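Local coordinates for protein putative fimbrium subunit Fim1C (Bacteroides uniformis, PDB 4K4K) that is a putative component of the tip of fimbriae, the surface filaments that mediate cell adhesion and biofilm formation, at residues Lys30-Gly35 and Ala88-Arg93; Asn100-Asp105 and Ile115-Ala120; Leu155-Leu160 and Asp199-Glu204. One frame throughout, in Å; residues are numbered along the deposited sequence.

Contact 1. Residues Lys30-Gly35 and Ala88-Arg93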
loop_
_atom_site.group_PDB
_atom_site.type_symbol
_atom_site.label_atom_id
_atom_site.label_comp_id
_atom_site.label_asym_id
_atom_site.label_seq_id
_atom_site.Cartn_x
_atom_site.Cartn_y
_atom_site.Cartn_z
ATOM N N LYS A 30 -0.687 9.966 -12.632
ATOM C CA LYS A 30 -0.805 10.398 -11.235
ATOM C C LYS A 30 -0.450 9.236 -10.272
ATOM O O LYS A 30 -1.202 8.951 -9.334
ATOM C CB LYS A 30 -2.217 10.955 -10.961
ATOM N N THR A 31 0.714 8.582 -10.496
ATOM C CA THR A 31 1.166 7.458 -9.658
ATOM C C THR A 31 1.793 7.982 -8.342
ATOM O O THR A 31 1.357 7.578 -7.262
ATOM C CB THR A 31 2.115 6.526 -10.425
ATOM O OG1 THR A 31 3.260 7.262 -10.840
ATOM C CG2 THR A 31 1.451 5.869 -11.631
ATOM N N TRP A 32 2.798 8.877 -8.437
ATOM C CA TRP A 32 3.472 9.479 -7.281
ATOM C C TRP A 32 3.004 10.906 -7.075
ATOM O O TRP A 32 2.340 11.464 -7.949
ATOM C CB TRP A 32 5.007 9.491 -7.480
ATOM C CG TRP A 32 5.609 8.164 -7.822
ATOM C CD1 TRP A 32 5.930 7.704 -9.065
ATOM C CD2 TRP A 32 5.978 7.129 -6.900
ATOM N NE1 TRP A 32 6.447 6.431 -8.979
ATOM C CE2 TRP A 32 6.498 6.058 -7.659
ATOM C CE3 TRP A 32 5.908 6.997 -5.501
ATOM C CZ2 TRP A 32 6.954 4.871 -7.065
ATOM C CZ3 TRP A 32 6.370 5.829 -4.914
ATOM C CH2 TRP A 32 6.885 4.783 -5.693
ATOM N N GLU A 33 3.376 11.513 -5.946
ATOM C CA GLU A 33 3.108 12.927 -5.689
ATOM C C GLU A 33 4.394 13.574 -5.219
ATOM O O GLU A 33 5.183 12.917 -4.530
ATOM C CB GLU A 33 1.938 13.171 -4.719
ATOM C CG GLU A 33 1.923 12.381 -3.424
ATOM C CD GLU A 33 0.577 12.469 -2.728
ATOM O OE1 GLU A 33 0.291 13.523 -2.114
ATOM O OE2 GLU A 33 -0.213 11.503 -2.841
ATOM N N ALA A 34 4.636 14.835 -5.640
ATOM C CA ALA A 34 5.842 15.596 -5.292
ATOM C C ALA A 34 6.154 15.457 -3.800
ATOM O O ALA A 34 5.254 15.578 -2.959
ATOM C CB ALA A 34 5.677 17.062 -5.671
ATOM N N GLY A 35 7.399 15.090 -3.513
ATOM C CA GLY A 35 7.880 14.881 -2.154
ATOM C C GLY A 35 7.889 13.438 -1.680
ATOM O O GLY A 35 8.490 13.160 -0.634
ATOM N N ALA A 88 14.275 -1.529 -2.745
ATOM C CA ALA A 88 13.692 -0.283 -2.236
ATOM C C ALA A 88 12.348 -0.545 -1.628
ATOM O O ALA A 88 11.723 -1.576 -1.894
ATOM C CB ALA A 88 13.566 0.763 -3.360
ATOM N N TYR A 89 11.871 0.421 -0.840
ATOM C CA TYR A 89 10.544 0.326 -0.252
ATOM C C TYR A 89 9.948 1.724 -0.151
ATOM O O TYR A 89 10.659 2.731 -0.194
ATOM C CB TYR A 89 10.562 -0.376 1.147
ATOM C CG TYR A 89 11.147 0.527 2.214
ATOM C CD1 TYR A 89 12.525 0.713 2.317
ATOM C CD2 TYR A 89 10.319 1.289 3.050
ATOM C CE1 TYR A 89 13.065 1.608 3.244
ATOM C CE2 TYR A 89 10.851 2.201 3.964
ATOM C CZ TYR A 89 12.221 2.384 4.033
ATOM O OH TYR A 89 12.737 3.281 4.943
ATOM N N TYR A 90 8.634 1.767 -0.003
ATOM C CA TYR A 90 7.861 2.995 0.170
ATOM C C TYR A 90 6.835 2.722 1.274
ATOM O O TYR A 90 6.272 1.633 1.277
ATOM C CB TYR A 90 7.152 3.350 -1.177
ATOM C CG TYR A 90 6.106 4.433 -1.030
ATOM C CD1 TYR A 90 6.455 5.781 -1.104
ATOM C CD2 TYR A 90 4.786 4.117 -0.685
ATOM C CE1 TYR A 90 5.514 6.793 -0.859
ATOM C CE2 TYR A 90 3.823 5.120 -0.497
ATOM C CZ TYR A 90 4.196 6.455 -0.586
ATOM O OH TYR A 90 3.280 7.453 -0.363
ATOM N N PRO A 91 6.491 3.684 2.143
ATOM C CA PRO A 91 7.078 5.031 2.269
ATOM C C PRO A 91 8.305 5.020 3.150
ATOM O O PRO A 91 8.359 4.317 4.176
ATOM C CB PRO A 91 5.930 5.847 2.880
ATOM C CG PRO A 91 5.240 4.836 3.788
ATOM C CD PRO A 91 5.395 3.475 3.115
ATOM N N TYR A 92 9.312 5.782 2.739
ATOM C CA TYR A 92 10.556 5.905 3.492
ATOM C C TYR A 92 10.301 6.236 4.964
ATOM O O TYR A 92 9.425 7.054 5.279
ATOM C CB TYR A 92 11.396 7.037 2.871
ATOM C CG TYR A 92 12.610 7.416 3.684
ATOM C CD1 TYR A 92 13.783 6.667 3.615
ATOM C CD2 TYR A 92 12.580 8.513 4.551
ATOM C CE1 TYR A 92 14.915 7.026 4.347
ATOM C CE2 TYR A 92 13.695 8.864 5.305
ATOM C CZ TYR A 92 14.865 8.129 5.190
ATOM O OH TYR A 92 15.970 8.494 5.919
ATOM N N ARG A 93 11.066 5.578 5.854
ATOM C CA ARG A 93 11.131 5.834 7.304
ATOM C C ARG A 93 12.565 6.111 7.660
ATOM O O ARG A 93 13.428 5.325 7.285
ATOM C CB ARG A 93 10.635 4.658 8.139
ATOM C CG ARG A 93 9.179 4.387 7.976
ATOM C CD ARG A 93 8.648 3.859 9.270
ATOM N NE ARG A 93 7.220 3.655 9.169
ATOM C CZ ARG A 93 6.598 2.606 9.663
ATOM N NH1 ARG A 93 7.282 1.658 10.300
ATOM N NH2 ARG A 93 5.288 2.488 9.524
#

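Contact 2. Residues Asn100-Asp105 and Ile115-Ala120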
loop_
_atom_site.group_PDB
_atom_site.type_symbol
_atom_site.label_atom_id
_atom_site.label_comp_id
_atom_site.label_asym_id
_atom_site.label_seq_id
_atom_site.Cartn_x
_atom_site.Cartn_y
_atom_site.Cartn_z
ATOM N N ASN A 100 16.499 -3.848 9.511
ATOM C CA ASN A 100 15.832 -3.339 8.294
ATOM C C ASN A 100 14.356 -3.779 8.220
ATOM O O ASN A 100 13.874 -4.211 7.159
ATOM C CB ASN A 100 16.622 -3.819 7.071
ATOM C CG ASN A 100 18.007 -3.223 7.101
ATOM O OD1 ASN A 100 18.165 -2.029 7.393
ATOM N ND2 ASN A 100 19.035 -4.051 6.934
ATOM N N VAL A 101 13.629 -3.580 9.334
ATOM C CA VAL A 101 12.230 -4.013 9.409
ATOM C C VAL A 101 11.292 -2.815 9.488
ATOM O O VAL A 101 11.442 -1.945 10.348
ATOM C CB VAL A 101 12.011 -4.986 10.604
ATOM C CG1 VAL A 101 10.533 -5.357 10.781
ATOM C CG2 VAL A 101 12.879 -6.251 10.440
ATOM N N TYR A 102 10.310 -2.822 8.592
ATOM C CA TYR A 102 9.229 -1.846 8.505
ATOM C C TYR A 102 8.062 -2.395 9.324
ATOM O O TYR A 102 7.610 -3.525 9.081
ATOM C CB TYR A 102 8.843 -1.633 7.042
ATOM C CG TYR A 102 7.791 -0.573 6.834
ATOM C CD1 TYR A 102 6.446 -0.844 7.076
ATOM C CD2 TYR A 102 8.130 0.697 6.365
ATOM C CE1 TYR A 102 5.462 0.119 6.863
ATOM C CE2 TYR A 102 7.142 1.673 6.142
ATOM C CZ TYR A 102 5.808 1.369 6.385
ATOM O OH TYR A 102 4.782 2.270 6.144
ATOM N N THR A 103 7.597 -1.616 10.315
ATOM C CA THR A 103 6.478 -2.031 11.181
ATOM C C THR A 103 5.210 -1.382 10.640
ATOM O O THR A 103 5.172 -0.168 10.455
ATOM C CB THR A 103 6.754 -1.694 12.660
ATOM O OG1 THR A 103 7.093 -0.310 12.756
ATOM C CG2 THR A 103 7.901 -2.526 13.249
ATOM N N VAL A 104 4.217 -2.208 10.290
ATOM C CA VAL A 104 2.938 -1.790 9.730
ATOM C C VAL A 104 1.925 -1.600 10.846
ATOM O O VAL A 104 1.770 -2.503 11.666
ATOM C CB VAL A 104 2.389 -2.863 8.711
ATOM C CG1 VAL A 104 1.006 -2.500 8.187
ATOM C CG2 VAL A 104 3.351 -3.118 7.545
ATOM N N ASP A 105 1.164 -0.503 10.808
ATOM C CA ASP A 105 0.030 -0.263 11.698
ATOM C C ASP A 105 -1.082 0.344 10.830
ATOM O O ASP A 105 -0.882 1.406 10.257
ATOM C CB ASP A 105 0.398 0.627 12.911
ATOM C CG ASP A 105 -0.741 0.878 13.895
ATOM O OD1 ASP A 105 -1.877 0.382 13.650
ATOM O OD2 ASP A 105 -0.513 1.594 14.889
ATOM N N ILE A 115 0.198 4.646 4.927
ATOM C CA ILE A 115 0.200 3.241 5.361
ATOM C C ILE A 115 0.293 2.293 4.141
ATOM O O ILE A 115 0.260 1.084 4.313
ATOM C CB ILE A 115 -1.014 2.897 6.275
ATOM C CG1 ILE A 115 -2.377 3.135 5.535
ATOM C CG2 ILE A 115 -0.918 3.654 7.604
ATOM C CD1 ILE A 115 -3.636 2.509 6.237
ATOM N N ASP A 116 0.391 2.840 2.926
ATOM C CA ASP A 116 0.457 2.042 1.716
ATOM C C ASP A 116 1.894 1.502 1.515
ATOM O O ASP A 116 2.646 2.000 0.685
ATOM C CB ASP A 116 -0.013 2.878 0.515
ATOM C CG ASP A 116 -0.171 2.080 -0.751
ATOM O OD1 ASP A 116 0.021 0.826 -0.705
ATOM O OD2 ASP A 116 -0.403 2.698 -1.806
ATOM N N LEU A 117 2.242 0.448 2.256
ATOM C CA LEU A 117 3.579 -0.155 2.177
ATOM C C LEU A 117 3.767 -0.823 0.812
ATOM O O LEU A 117 2.931 -1.634 0.375
ATOM C CB LEU A 117 3.730 -1.190 3.309
ATOM C CG LEU A 117 4.998 -2.072 3.249
ATOM C CD1 LEU A 117 6.283 -1.236 3.453
ATOM C CD2 LEU A 117 4.877 -3.284 4.214
HETATM N N MSE A 118 4.855 -0.479 0.137
HETATM C CA MSE A 118 5.204 -1.077 -1.151
HETATM C C MSE A 118 6.663 -1.491 -1.125
HETATM O O MSE A 118 7.483 -0.823 -0.479
HETATM C CB MSE A 118 4.969 -0.102 -2.336
HETATM C CG MSE A 118 3.534 0.457 -2.396
HETATM SE SE MSE A 118 3.268 1.404 -4.066
HETATM C CE MSE A 118 4.452 2.823 -3.899
ATOM N N GLY A 119 6.972 -2.558 -1.845
ATOM C CA GLY A 119 8.346 -3.034 -1.993
ATOM C C GLY A 119 8.690 -3.165 -3.467
ATOM O O GLY A 119 7.851 -3.573 -4.272
ATOM N N ALA A 120 9.924 -2.775 -3.837
ATOM C CA ALA A 120 10.391 -2.911 -5.225
ATOM C C ALA A 120 11.049 -4.273 -5.382
ATOM O O ALA A 120 11.847 -4.640 -4.531
ATOM C CB ALA A 120 11.398 -1.806 -5.570
HETATM O O HOH W 1 2.200 0.618 6.409
#

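Contact 3. Residues Leu155-Leu160 and Asp199-Glu204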
loop_
_atom_site.group_PDB
_atom_site.type_symbol
_atom_site.label_atom_id
_atom_site.label_comp_id
_atom_site.label_asym_id
_atom_site.label_seq_id
_atom_site.Cartn_x
_atom_site.Cartn_y
_atom_site.Cartn_z
ATOM N N LEU A 155 -35.219 3.509 -1.233
ATOM C CA LEU A 155 -34.275 4.561 -0.894
ATOM C C LEU A 155 -33.716 5.220 -2.147
ATOM O O LEU A 155 -33.698 4.617 -3.223
ATOM C CB LEU A 155 -33.092 3.977 -0.066
ATOM C CG LEU A 155 -33.409 3.300 1.286
ATOM C CD1 LEU A 155 -32.188 2.584 1.824
ATOM C CD2 LEU A 155 -33.892 4.313 2.319
ATOM N N THR A 156 -33.184 6.440 -1.971
ATOM C CA THR A 156 -32.529 7.215 -3.022
ATOM C C THR A 156 -31.116 7.496 -2.555
ATOM O O THR A 156 -30.820 7.381 -1.358
ATOM C CB THR A 156 -33.309 8.507 -3.364
ATOM O OG1 THR A 156 -33.068 9.484 -2.353
ATOM C CG2 THR A 156 -34.803 8.278 -3.533
ATOM N N ASP A 157 -30.221 7.828 -3.487
ATOM C CA ASP A 157 -28.835 8.120 -3.119
ATOM C C ASP A 157 -28.758 9.227 -2.054
ATOM O O ASP A 157 -27.927 9.136 -1.147
ATOM C CB ASP A 157 -28.005 8.482 -4.354
ATOM C CG ASP A 157 -27.508 7.284 -5.143
ATOM O OD1 ASP A 157 -27.890 6.137 -4.797
ATOM O OD2 ASP A 157 -26.747 7.489 -6.110
ATOM N N ALA A 158 -29.671 10.216 -2.129
ATOM C CA ALA A 158 -29.796 11.321 -1.176
ATOM C C ALA A 158 -30.037 10.806 0.248
ATOM O O ALA A 158 -29.454 11.342 1.190
ATOM C CB ALA A 158 -30.931 12.254 -1.588
ATOM N N ASP A 159 -30.858 9.748 0.406
ATOM C CA ASP A 159 -31.139 9.152 1.714
ATOM C C ASP A 159 -29.893 8.541 2.360
ATOM O O ASP A 159 -29.892 8.340 3.571
ATOM C CB ASP A 159 -32.211 8.062 1.601
ATOM C CG ASP A 159 -33.534 8.546 1.076
ATOM O OD1 ASP A 159 -33.985 9.640 1.505
ATOM O OD2 ASP A 159 -34.148 7.820 0.276
ATOM N N LEU A 160 -28.855 8.215 1.559
ATOM C CA LEU A 160 -27.620 7.597 2.042
ATOM C C LEU A 160 -26.522 8.623 2.320
ATOM O O LEU A 160 -25.397 8.236 2.644
ATOM C CB LEU A 160 -27.109 6.537 1.051
ATOM C CG LEU A 160 -28.133 5.463 0.636
ATOM C CD1 LEU A 160 -27.536 4.517 -0.371
ATOM C CD2 LEU A 160 -28.652 4.696 1.849
ATOM N N ASP A 199 -15.926 9.472 1.241
ATOM C CA ASP A 199 -15.987 10.693 0.454
ATOM C C ASP A 199 -17.222 10.559 -0.390
ATOM O O ASP A 199 -17.189 9.950 -1.466
ATOM C CB ASP A 199 -14.704 10.878 -0.380
ATOM C CG ASP A 199 -14.590 12.193 -1.147
ATOM O OD1 ASP A 199 -15.498 13.048 -1.015
ATOM O OD2 ASP A 199 -13.577 12.377 -1.856
ATOM N N GLY A 200 -18.328 11.046 0.155
ATOM C CA GLY A 200 -19.639 10.917 -0.460
ATOM C C GLY A 200 -20.064 9.466 -0.374
ATOM O O GLY A 200 -19.954 8.848 0.690
ATOM N N LEU A 201 -20.443 8.880 -1.510
ATOM C CA LEU A 201 -20.871 7.489 -1.490
ATOM C C LEU A 201 -19.734 6.516 -1.869
ATOM O O LEU A 201 -19.986 5.386 -2.281
ATOM C CB LEU A 201 -22.116 7.301 -2.359
ATOM C CG LEU A 201 -23.367 8.074 -1.863
ATOM C CD1 LEU A 201 -24.538 7.855 -2.775
ATOM C CD2 LEU A 201 -23.726 7.725 -0.396
ATOM N N LYS A 202 -18.487 6.924 -1.622
ATOM C CA LYS A 202 -17.311 6.095 -1.846
ATOM C C LYS A 202 -16.579 5.920 -0.534
ATOM O O LYS A 202 -16.493 6.867 0.248
ATOM C CB LYS A 202 -16.387 6.720 -2.910
ATOM C CG LYS A 202 -16.947 6.622 -4.327
ATOM C CD LYS A 202 -16.241 7.582 -5.272
ATOM C CE LYS A 202 -16.959 7.701 -6.597
ATOM N NZ LYS A 202 -16.265 8.633 -7.526
ATOM N N ALA A 203 -16.092 4.713 -0.267
ATOM C CA ALA A 203 -15.301 4.420 0.928
ATOM C C ALA A 203 -14.074 3.643 0.522
ATOM O O ALA A 203 -14.113 2.874 -0.445
ATOM C CB ALA A 203 -16.115 3.642 1.948
ATOM N N GLU A 204 -12.971 3.852 1.233
ATOM C CA GLU A 204 -11.749 3.138 0.917
ATOM C C GLU A 204 -10.991 2.811 2.175
ATOM O O GLU A 204 -11.150 3.476 3.208
ATOM C CB GLU A 204 -10.860 3.932 -0.063
ATOM C CG GLU A 204 -10.266 5.202 0.534
ATOM C CD GLU A 204 -9.494 6.086 -0.425
ATOM O OE1 GLU A 204 -9.061 5.590 -1.492
ATOM O OE2 GLU A 204 -9.287 7.274 -0.087
#

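Contact 1. Residues Lys30-Gly35 and Ala88-Arg93
W32 and Y90 meet as a T-shaped (edge-to-face) aromatic pair in the buried interior of the fimbrillin-like β-rich fold, one ring coming from the loop before strand 37-44 and the other from the end of strand 84-90. The six-membered ring of the indole turns its edge to the phenol, the centroids 5.7 Å apart and the planes at 74°. The touch itself is narrow: W32 CZ3 arrives beside Y90 CD1 at 3.8 Å, and CD1 lies almost in the indole plane. Two large side chains thus join backbones that remain well apart, since the closest CA atoms, those of W32 and Y90, are separated by 10.8 Å.

Each ring is positioned by a second shell. Y90 carries CG anti to the backbone N (chi1 168°), which directs the phenol toward the loop. P91 CB sits 3.8 Å above the Y90 ring plane, over the centre; the peptide between Y90 and P91 is cis and folds the proline back onto the tyrosine, so P91 covers one face while the indole edge approaches obliquely from the other side. W32 has further edge-to-face neighbours in F67 and F137, while its NE1 is satisfied by S19, making the indole the hub of an aromatic cluster with one polar anchor.

Farther out, the turn that leaves the strand is fastened by Y89. Its hydroxyl is hydrogen-bonded to N53, which also binds the carbonyl O of R93, and it accepts a nearly straight bond from the backbone: R93 N to Y89 OH, 3.0 Å, with an N-H...O angle of 174°.

Contact 2. Residues Asn100-Asp105 and Ile115-Ala120
Y102 and L117 both hold CG anti to the backbone N (chi1 -176° and 171°), and these extended torsions send the two side chains past each other in opposite directions until one methyl lies on the aromatic face. L117 CD1 sits 3.6 Å from the centroid of the Y102 ring, only 9° off the ring normal, a well-centred CH-pi contact. The other branch of the leucine, CD2, reaches V104 CG2 at 3.7 Å, and that same valine methyl stands at the edge of the Y102 ring, in its plane. On the face away from L117 lies the guanidinium of R93, a cation-pi partner, so both faces of the phenol are covered.

A water continues the link at the polar end: it lies 3.1 Å from Y102 OH and donates to I115 O at 2.9 Å. Nearby, I115 CG2 packs against D105 O at 3.5 Å. A leucine in place of Y102 would probably leave the bridging water without its hydroxyl partner and R93 without its aromatic face.

D116 centres an inverse gamma turn, closed by a weak bond from L117 N to I115 O, and binds H139 through OD1. Strand 101-105 pairs with strand 164-177, whereas I115 and L117 lie just ahead of strand 118-126, which runs between strands 84-90 and 132-150. Side chains and a water, without direct backbone bonds, join the two segments, consistent with the β-sandwich core expected of a transthyretin-clan domain.

Contact 3. Residues Leu155-Leu160 and Asp199-Glu204
D157 and L160 receive the two methyl branches of L201, a residue in the bend of a β-hairpin with a two-residue loop that joins strand 192-199 to strand 202-207. In this fimbrillin-like β-rich fold the hairpin tip packs on the loop linking strands 132-150 and 164-177.

Along that loop, L155 is buried against A150 and I255. T156 is tied to the short 3-10 turn that follows: T156 N donates to D159 OD2 over 2.8 Å, reaching the anti side of the carboxylate from 32° out of its plane, and its hydroxyl adds a weak bond to the same oxygen. D157 comes next. Its OD1 accepts from the backbone N of A150, which tethers the carboxylate to the neighbouring strand, and its CG lies 3.8 Å from L201 CD1. The leucine methyl therefore leans against the carbon part of an acidic group whose OD1 is bonded to A150 N. Residues A158 to L160 form a single 3-10 turn, with L160 N bonded to D157 O at 3.0 Å; this brings L160 back toward the hairpin, where its CB faces L201 CD2 at 3.9 Å and its side chain also rests on I148 and I255.

The hairpin presents L201 from a type II' turn, D199 to K202, in which G200 takes the positive phi (71°) of the first corner. D199 N to K202 O at 2.8 Å and a longer K202 N to D199 O bond close the hairpin end. With CG anti to the carbonyl carbon (chi1 -64°), the fork of L201 points at the loop, CD1 to D157 and CD2 to L160; CD2 packs at 3.5 Å from L160 O, whose hydrogen bond comes from T163 OG1.

Overall arrangement
From the N terminus, contact 1 closes first, tying the loop before strand 37-44 to the end of strand 84-90. Contact 2 opens a few residues later and bridges the short connection from strand 101-105 to strand 118-126. The two neither nest nor cross, yet they touch: Y90 O lies 2.8 Å from M118 N where strands 84-90 and 118-126 pair, and R93 NH1 lies 2.8 Å from T103 O. Contact 3 follows in series, without nesting or crossing, about 31 and 32 Å from contacts 1 and 2, centre to centre. It closes the 38 residues between L160 and D199, tying a hairpin to the loop after strand 132-150, which pairs with 118-126 and 202-207.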